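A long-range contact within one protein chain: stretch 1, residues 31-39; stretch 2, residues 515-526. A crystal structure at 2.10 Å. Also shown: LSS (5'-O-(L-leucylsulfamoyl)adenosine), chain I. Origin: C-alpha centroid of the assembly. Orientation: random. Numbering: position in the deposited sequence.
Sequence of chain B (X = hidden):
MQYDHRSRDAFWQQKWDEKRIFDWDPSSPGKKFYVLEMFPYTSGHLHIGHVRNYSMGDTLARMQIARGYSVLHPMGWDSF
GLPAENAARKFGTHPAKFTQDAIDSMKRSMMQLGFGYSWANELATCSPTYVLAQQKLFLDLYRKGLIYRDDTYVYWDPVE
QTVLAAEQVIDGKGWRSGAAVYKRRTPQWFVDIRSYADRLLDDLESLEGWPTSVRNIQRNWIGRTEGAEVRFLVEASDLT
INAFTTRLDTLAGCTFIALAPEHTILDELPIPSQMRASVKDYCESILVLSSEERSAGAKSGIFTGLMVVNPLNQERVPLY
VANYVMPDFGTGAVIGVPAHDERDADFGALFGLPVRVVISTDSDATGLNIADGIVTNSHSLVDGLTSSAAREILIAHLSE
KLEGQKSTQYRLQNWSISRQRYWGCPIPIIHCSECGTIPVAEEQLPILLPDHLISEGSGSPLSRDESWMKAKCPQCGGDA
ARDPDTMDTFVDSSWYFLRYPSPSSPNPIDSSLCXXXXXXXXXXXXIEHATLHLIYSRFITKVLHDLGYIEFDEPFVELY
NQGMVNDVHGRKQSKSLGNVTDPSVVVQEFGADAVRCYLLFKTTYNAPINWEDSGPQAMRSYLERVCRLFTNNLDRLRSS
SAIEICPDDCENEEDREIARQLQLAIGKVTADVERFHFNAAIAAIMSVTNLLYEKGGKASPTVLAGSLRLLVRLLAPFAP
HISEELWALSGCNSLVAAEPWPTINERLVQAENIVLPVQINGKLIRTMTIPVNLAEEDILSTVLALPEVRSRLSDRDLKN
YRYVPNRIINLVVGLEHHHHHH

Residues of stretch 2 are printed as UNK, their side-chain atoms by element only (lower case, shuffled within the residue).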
# COMPACT_ATOMS: atom_id res chain seq x y z
N LYS B 31 10.10 22.49 -4.41
CA LYS B 31 10.30 21.15 -4.92
C LYS B 31 9.02 20.32 -4.61
O LYS B 31 8.37 20.54 -3.60
CB LYS B 31 11.50 20.52 -4.23
CG LYS B 31 11.97 19.25 -4.91
CD LYS B 31 13.13 18.68 -4.15
CE LYS B 31 13.51 17.35 -4.71
NZ LYS B 31 14.73 16.87 -4.00
N LYS B 32 8.68 19.44 -5.51
CA LYS B 32 7.36 18.78 -5.48
C LYS B 32 7.46 17.67 -4.44
O LYS B 32 8.51 17.05 -4.26
CB LYS B 32 7.02 18.19 -6.84
CG LYS B 32 7.86 16.96 -7.28
CD LYS B 32 7.21 15.62 -6.84
CE LYS B 32 7.92 14.42 -7.44
NZ LYS B 32 7.32 13.17 -6.88
N PHE B 33 6.36 17.41 -3.79
CA PHE B 33 6.26 16.24 -2.94
C PHE B 33 4.82 15.75 -2.95
O PHE B 33 3.94 16.48 -2.63
CB PHE B 33 6.66 16.60 -1.52
CG PHE B 33 6.99 15.39 -0.68
CD1 PHE B 33 8.20 14.73 -0.84
CD2 PHE B 33 6.11 14.92 0.26
CE1 PHE B 33 8.50 13.61 -0.07
CE2 PHE B 33 6.43 13.81 1.04
CZ PHE B 33 7.59 13.14 0.88
N TYR B 34 4.63 14.50 -3.25
CA TYR B 34 3.32 13.86 -3.34
C TYR B 34 3.22 12.76 -2.27
O TYR B 34 3.79 11.72 -2.42
CB TYR B 34 3.18 13.25 -4.73
CG TYR B 34 1.78 12.73 -5.15
CD1 TYR B 34 0.67 12.93 -4.38
CD2 TYR B 34 1.62 12.08 -6.38
CE1 TYR B 34 -0.57 12.45 -4.79
CE2 TYR B 34 0.37 11.62 -6.81
CZ TYR B 34 -0.71 11.84 -6.02
OH TYR B 34 -1.92 11.36 -6.41
N VAL B 35 2.46 13.01 -1.24
CA VAL B 35 2.22 12.03 -0.21
C VAL B 35 0.74 11.66 -0.27
O VAL B 35 -0.08 12.52 -0.27
CB VAL B 35 2.53 12.56 1.20
CG1 VAL B 35 2.06 13.97 1.45
CG2 VAL B 35 1.95 11.64 2.28
N LEU B 36 0.41 10.38 -0.31
CA LEU B 36 -0.98 9.98 -0.17
C LEU B 36 -1.11 8.72 0.59
O LEU B 36 -0.12 8.05 0.85
CB LEU B 36 -1.63 9.85 -1.54
CG LEU B 36 -1.48 8.65 -2.47
CD1 LEU B 36 -2.48 8.76 -3.61
CD2 LEU B 36 -0.12 8.57 -3.01
N GLU B 37 -2.36 8.41 0.91
CA GLU B 37 -2.73 7.25 1.67
C GLU B 37 -3.81 6.52 0.87
O GLU B 37 -4.46 7.10 -0.03
CB GLU B 37 -3.41 7.66 2.96
CG GLU B 37 -2.64 8.56 3.90
CD GLU B 37 -3.06 9.99 3.82
OE1 GLU B 37 -4.24 10.24 3.49
OE2 GLU B 37 -2.20 10.88 4.13
N MET B 38 -4.01 5.25 1.22
CA MET B 38 -5.02 4.45 0.52
C MET B 38 -6.41 4.96 0.81
O MET B 38 -6.89 4.94 1.97
CB MET B 38 -4.88 2.96 0.83
CG MET B 38 -3.68 2.34 0.19
SD MET B 38 -3.64 0.61 0.64
CE MET B 38 -2.00 0.15 0.20
N PHE B 39 -7.02 5.54 -0.24
CA PHE B 39 -8.37 6.17 -0.11
C PHE B 39 -9.45 5.16 0.33
O PHE B 39 -9.32 4.00 0.07
CB PHE B 39 -8.72 7.04 -1.34
CG PHE B 39 -9.17 6.31 -2.62
CD1 PHE B 39 -8.69 5.07 -2.99
CD2 PHE B 39 -9.99 6.98 -3.53
CE1 PHE B 39 -9.08 4.50 -4.17
CE2 PHE B 39 -10.37 6.39 -4.72
CZ PHE B 39 -9.91 5.17 -5.06
N UNK B 515 3.49 14.05 -14.67
CA UNK B 515 4.92 13.78 -14.79
C UNK B 515 5.80 14.66 -13.88
O UNK B 515 6.94 14.33 -13.63
n UNK B 515 4.66 13.03 -18.37
o UNK B 515 4.65 11.59 -16.66
c UNK B 515 5.36 13.89 -16.25
c UNK B 515 4.84 12.74 -17.11
N UNK B 516 5.25 15.76 -13.39
CA UNK B 516 5.92 16.58 -12.39
C UNK B 516 5.60 16.13 -10.97
O UNK B 516 6.52 15.97 -10.19
c UNK B 516 6.25 18.61 -13.76
c UNK B 516 6.71 20.64 -15.13
c UNK B 516 5.84 20.04 -14.02
c UNK B 516 5.51 18.02 -12.58
n UNK B 516 6.04 21.79 -15.82
N UNK B 517 4.33 15.83 -10.65
CA UNK B 517 3.97 15.50 -9.25
C UNK B 517 4.19 14.01 -8.85
O UNK B 517 4.55 13.71 -7.74
c UNK B 517 3.35 16.89 -6.53
c UNK B 517 2.34 16.10 -7.36
c UNK B 517 2.60 16.07 -8.90
c UNK B 517 1.51 15.30 -9.61
N UNK B 518 4.07 13.10 -9.81
CA UNK B 518 4.20 11.68 -9.60
C UNK B 518 5.51 11.20 -10.23
O UNK B 518 6.01 11.90 -11.07
c UNK B 518 2.99 10.98 -10.26
N UNK B 519 6.06 10.03 -9.90
CA UNK B 519 5.47 9.06 -8.95
C UNK B 519 5.25 9.58 -7.55
O UNK B 519 5.89 10.54 -7.15
c UNK B 519 6.45 7.91 -8.95
c UNK B 519 7.24 9.48 -10.55
c UNK B 519 7.66 8.39 -9.61
N UNK B 520 4.29 9.00 -6.84
CA UNK B 520 4.06 9.44 -5.47
C UNK B 520 5.34 9.17 -4.64
O UNK B 520 5.93 8.17 -4.76
c UNK B 520 2.88 8.73 -4.85
N UNK B 521 5.77 10.12 -3.86
CA UNK B 521 6.96 9.91 -3.02
C UNK B 521 6.66 8.94 -1.90
O UNK B 521 7.47 8.10 -1.58
o UNK B 521 8.91 12.14 -4.06
o UNK B 521 6.91 13.04 -3.95
c UNK B 521 7.78 12.24 -3.55
c UNK B 521 7.40 11.24 -2.44
N UNK B 522 5.53 9.12 -1.24
CA UNK B 522 5.16 8.32 -0.09
C UNK B 522 3.71 7.85 -0.30
O UNK B 522 2.86 8.66 -0.62
c UNK B 522 6.85 9.48 1.44
c UNK B 522 4.75 8.46 2.37
c UNK B 522 5.33 9.14 1.18
N UNK B 523 3.49 6.55 -0.16
CA UNK B 523 2.17 5.92 -0.14
C UNK B 523 1.98 5.10 1.13
O UNK B 523 2.78 4.22 1.41
c UNK B 523 -1.79 5.13 -1.94
c UNK B 523 0.35 3.39 -2.26
o UNK B 523 -3.33 3.59 -2.92
c UNK B 523 2.04 5.00 -1.31
c UNK B 523 -0.47 5.47 -1.51
c UNK B 523 -2.02 3.92 -2.49
c UNK B 523 -0.96 3.02 -2.64
c UNK B 523 0.61 4.59 -1.65
N UNK B 524 0.96 5.41 1.89
CA UNK B 524 0.70 4.80 3.18
C UNK B 524 -0.59 3.98 3.13
O UNK B 524 -1.65 4.56 2.96
c UNK B 524 0.51 5.27 5.63
c UNK B 524 0.48 5.88 4.24
c UNK B 524 1.58 7.00 4.12
c UNK B 524 1.28 8.26 4.90
N UNK B 525 -0.50 2.67 3.31
CA UNK B 525 -1.69 1.85 3.49
C UNK B 525 -1.41 0.40 3.84
O UNK B 525 -0.27 -0.02 3.89
N UNK B 526 -2.47 -0.34 4.04
CA UNK B 526 -2.39 -1.67 4.62
C UNK B 526 -1.82 -2.72 3.70
O UNK B 526 -1.96 -2.66 2.47
C1 LSS I . -9.52 0.34 1.06
N1 LSS I . -6.10 -0.35 11.24
O1 LSS I . -8.87 -0.58 1.51
S1 LSS I . -10.52 0.85 3.26
C2 LSS I . -5.22 0.22 10.42
N2 LSS I . -10.34 1.08 1.79
O2 LSS I . -5.42 -0.52 5.54
N3 LSS I . -5.53 0.60 9.16
O3 LSS I . -4.84 1.66 3.96
C4 LSS I . -6.80 0.40 8.73
N4 LSS I . -10.51 1.56 -0.88
O4 LSS I . -7.40 2.39 5.90
C5 LSS I . -7.73 -0.27 9.51
O5 LSS I . -9.12 1.13 3.97
C6 LSS I . -7.36 -0.66 10.78
N6 LSS I . -8.28 -1.26 11.58
C7 LSS I . -7.74 1.35 -2.29
N7 LSS I . -8.88 -0.37 8.79
C8 LSS I . -8.66 0.18 7.57
C9 LSS I . -8.04 1.13 -0.81
N9 LSS I . -7.39 0.67 7.55
CA LSS I . -9.44 0.64 -0.41
C10 LSS I . -7.71 -0.01 -3.00
C11 LSS I . -6.41 2.18 -2.41
O1A LSS I . -10.90 -0.48 3.75
C21 LSS I . -6.70 1.29 6.44
C22 LSS I . -6.49 0.35 5.31
C23 LSS I . -6.23 1.29 4.13
C24 LSS I . -7.11 2.47 4.52
C25 LSS I . -8.50 2.41 3.88
O2A LSS I . -11.38 1.84 3.86
O HOH W 1 10.12 14.87 -4.02

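Position 515 carries two side-chain carbons, the second bonded to one oxygen and one nitrogen. This amide lies beyond reach of stretch 1; an oxygen and a nitrogen on one carbon make it Asn515. At position 516, four carbons run in a row to a terminal nitrogen that leads away from the contact. The chain is Lys516, and its backbone does the touching, with its O 3.4 Å from Lys32 CG.

Position 517, the last of the helix, has four carbons forked at the first, one arm two carbons long. The longer arm packs on Lys32 and Tyr34: this is Ile517, with CD1 3.9 Å from Lys32 CB and CG1 4.0 Å from Tyr34 CB. Position 518 has a single carbon, 4.3 Å from Tyr34 CD2, and is therefore Ala518, the first residue to leave helical geometry. At 519 three carbons close a ring onto the backbone nitrogen, pointing away from stretch 1. This is Pro519, preceded by a cis peptide bond. Position 520 again has one carbon, lying over one face of the Tyr34 ring and 3.5 Å from Leu36 CD2, which makes it Ala520.

Position 521 holds two carbons, the second bearing two oxygens. One oxygen meets both the Lys32 amine and the Tyr34 amide, as expected of a carboxylate, so the residue is Asp521. Its OD2 forms a salt bridge with Lys32 NZ at 3.0 Å and accepts a nearly straight hydrogen bond from Tyr34 N at 2.8 Å. Asp521 CB sits over the face of the Phe33 ring, 3.5 Å from Phe33 CE1. A water donates to both Asp521 OD1 and Lys32 O.

Position 522 has one carbon carrying two more, beside Phe33 and Val35. It is Val522, with CG2 3.8 Å from Phe33 CZ. At 523, one carbon leads to a six-carbon ring bearing an oxygen, packed against Leu36 and Met38; this is Tyr523, whose CD1 lies 3.5 Å from Leu36 CD2. Position 524 repeats the four-carbon fork with one longer arm and shares a face of the sheet with Val35 and Glu37. It is Ile524, with CD1 4.3 Å from Val35 CG2. Position 525 has no side-chain atoms and is Gly525; an ideal CB here would clash with Met38 SD, 2.3 Å away. Position 526 is equally bare, Gly526, where an ideal CB would fall 2.3 Å from O2 of the bound LSS.

The contact works as a parallel strand pairing anchored at its start by side chains. Lys32 NZ also donates to Ile517 O, tying the helix end to the same carboxylate site. Asp521 OD2 receives the Tyr34 amide before the regular ladder takes over: Leu36 N to Val522 O, Ile524 N to Leu36 O and Met38 N to Ile524 O, each 3.0 Å. Beyond the ladder, both stretches reach the ligand, with LSS N4 donating to Phe39 O at 2.9 Å and Gly526 N to LSS O3 at 3.1 Å.

Stretch 2, residues 515-526: NKIAPADVYIGG
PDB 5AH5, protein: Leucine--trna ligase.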